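Local coordinates for inactive poly [ADP-ribose] polymerase RCD1 (Arabidopsis thaliana, PDB 5NGO), which probably acts in plant stress and immune signalling through an inactive PARP domain without ADP-ribosyltransferase activity and is bound by a downy mildew effector, at residues A[109-113]-A[182-186]. Numbering follows the deposited sequence.
Sequences SARYC and FKLSN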
loop_
_atom_site.group_PDB
_atom_site.type_symbol
_atom_site.label_atom_id
_atom_site.label_comp_id
_atom_site.label_asym_id
_atom_site.label_seq_id
_atom_site.Cartn_x
_atom_site.Cartn_y
_atom_site.Cartn_z
ATOM N N SER A 109 8.228 -7.212 -2.495
ATOM C CA SER A 109 7.335 -7.101 -3.653
ATOM C C SER A 109 7.892 -6.282 -4.836
ATOM O O SER A 109 7.193 -6.088 -5.839
ATOM C CB SER A 109 5.985 -6.551 -3.193
ATOM O OG SER A 109 6.103 -5.275 -2.602
ATOM N N ALA A 110 9.151 -5.846 -4.748
ATOM C CA ALA A 110 9.796 -5.081 -5.819
ATOM C C ALA A 110 9.766 -5.786 -7.177
ATOM O O ALA A 110 9.467 -5.160 -8.195
ATOM C CB ALA A 110 11.222 -4.729 -5.442
ATOM N N ARG A 111 10.059 -7.092 -7.181
ATOM C CA ARG A 111 10.040 -7.889 -8.405
ATOM C C ARG A 111 8.645 -8.095 -9.009
ATOM O O ARG A 111 8.523 -8.451 -10.172
ATOM C CB ARG A 111 10.725 -9.251 -8.170
ATOM C CG ARG A 111 12.256 -9.109 -8.205
ATOM C CD ARG A 111 12.997 -10.310 -8.856
ATOM N NE ARG A 111 13.955 -9.846 -9.893
ATOM C CZ ARG A 111 15.144 -9.301 -9.659
ATOM N NH1 ARG A 111 15.619 -9.163 -8.424
ATOM N NH2 ARG A 111 15.894 -8.924 -10.678
ATOM N N TYR A 112 7.610 -7.865 -8.212
ATOM C CA TYR A 112 6.229 -7.997 -8.658
ATOM C C TYR A 112 5.687 -6.659 -9.262
ATOM O O TYR A 112 4.549 -6.620 -9.725
ATOM C CB TYR A 112 5.427 -8.565 -7.491
ATOM C CG TYR A 112 4.015 -8.997 -7.801
ATOM C CD1 TYR A 112 2.964 -8.085 -7.744
ATOM C CD2 TYR A 112 3.723 -10.317 -8.137
ATOM C CE1 TYR A 112 1.639 -8.466 -8.004
ATOM C CE2 TYR A 112 2.405 -10.728 -8.405
ATOM C CZ TYR A 112 1.370 -9.796 -8.333
ATOM O OH TYR A 112 0.079 -10.187 -8.596
ATOM N N CYS A 113 6.530 -5.624 -9.314
ATOM C CA CYS A 113 6.256 -4.438 -10.106
ATOM C C CYS A 113 6.628 -4.645 -11.570
ATOM O O CYS A 113 7.795 -4.821 -11.887
ATOM C CB CYS A 113 7.025 -3.224 -9.555
ATOM S SG CYS A 113 6.670 -2.774 -7.828
ATOM N N PHE A 182 11.848 2.986 -10.421
ATOM C CA PHE A 182 13.110 2.291 -10.185
ATOM C C PHE A 182 13.428 1.196 -11.221
ATOM O O PHE A 182 12.612 0.891 -12.094
ATOM C CB PHE A 182 13.118 1.716 -8.764
ATOM C CG PHE A 182 12.158 0.574 -8.558
ATOM C CD1 PHE A 182 10.805 0.808 -8.357
ATOM C CD2 PHE A 182 12.611 -0.738 -8.545
ATOM C CE1 PHE A 182 9.919 -0.229 -8.163
ATOM C CE2 PHE A 182 11.727 -1.792 -8.342
ATOM C CZ PHE A 182 10.374 -1.531 -8.151
ATOM N N LYS A 183 14.635 0.637 -11.111
ATOM C CA LYS A 183 15.044 -0.543 -11.892
ATOM C C LYS A 183 15.672 -1.625 -11.014
ATOM O O LYS A 183 16.154 -1.334 -9.938
ATOM C CB LYS A 183 16.045 -0.174 -12.971
ATOM C CG LYS A 183 15.567 0.869 -13.952
ATOM C CD LYS A 183 16.549 1.071 -15.095
ATOM C CE LYS A 183 15.789 1.237 -16.409
ATOM N NZ LYS A 183 16.634 1.708 -17.528
ATOM N N LEU A 184 15.645 -2.856 -11.527
ATOM C CA LEU A 184 16.377 -4.011 -10.958
ATOM C C LEU A 184 17.210 -4.709 -12.038
ATOM O O LEU A 184 16.962 -4.522 -13.223
ATOM C CB LEU A 184 15.418 -5.028 -10.368
ATOM C CG LEU A 184 14.414 -4.572 -9.321
ATOM C CD1 LEU A 184 13.445 -5.726 -9.022
ATOM C CD2 LEU A 184 15.081 -4.085 -8.028
ATOM N N SER A 185 18.157 -5.552 -11.620
ATOM C CA SER A 185 19.010 -6.350 -12.528
ATOM C C SER A 185 18.396 -7.699 -12.997
ATOM O O SER A 185 17.155 -7.865 -13.007
ATOM C CB SER A 185 20.360 -6.583 -11.868
ATOM O OG SER A 185 20.243 -7.432 -10.744
ATOM N N ASN A 186 19.193 -8.642 -13.518
ATOM C CA ASN A 186 18.632 -9.850 -14.179
ATOM C C ASN A 186 19.430 -11.116 -13.828
ATOM O O ASN A 186 18.916 -12.240 -13.913
ATOM C CB ASN A 186 18.587 -9.651 -15.714
ATOM C CG ASN A 186 17.777 -8.417 -16.140
ATOM O OD1 ASN A 186 16.558 -8.355 -15.941
ATOM N ND2 ASN A 186 18.458 -7.433 -16.738
#
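Residues 109-113 make a tight turn, Y112 N donating a hydrogen bond to S109 O (3.0 Å) and C113 N to A110 O (3.2 Å), whereas 182-186 runs extended from the end of strand 174-182. The backbones stay well apart, R111 CA lying 7.9 Å from L184 CA, and no hydrogen bond crosses between the segments. F182, L184, A110 and C113 point their CA-to-CB bonds toward the other segment. The F182 ring meets the turn edge-on: F182 CZ is 3.7 Å from A110 O and 3.9 Å from C113 SG, a sulfur-aromatic contact in which the sulfur sits near the ring plane. A110 CB touches both F182 CE2 (4.2 Å) and L184 CD1 (4.3 Å). R111 starts away from the other segment, but its side chain extends past L184, with R111 CG 3.7 Å from L184 CD1 and L184 CB over one guanidinium face. R111 NH2 reaches S185 O at 2.9 Å, at an angle too poor for a hydrogen bond. The F182 and L184 side chains also touch R121 of strand 121-129, and the F182 ring meets F16. Apolar and sulfur-aromatic contacts, rather than directional hydrogen bonds, thus join the loop between strands 98-102 and 121-129 to the segment following strand 174-182 in this PARP domain.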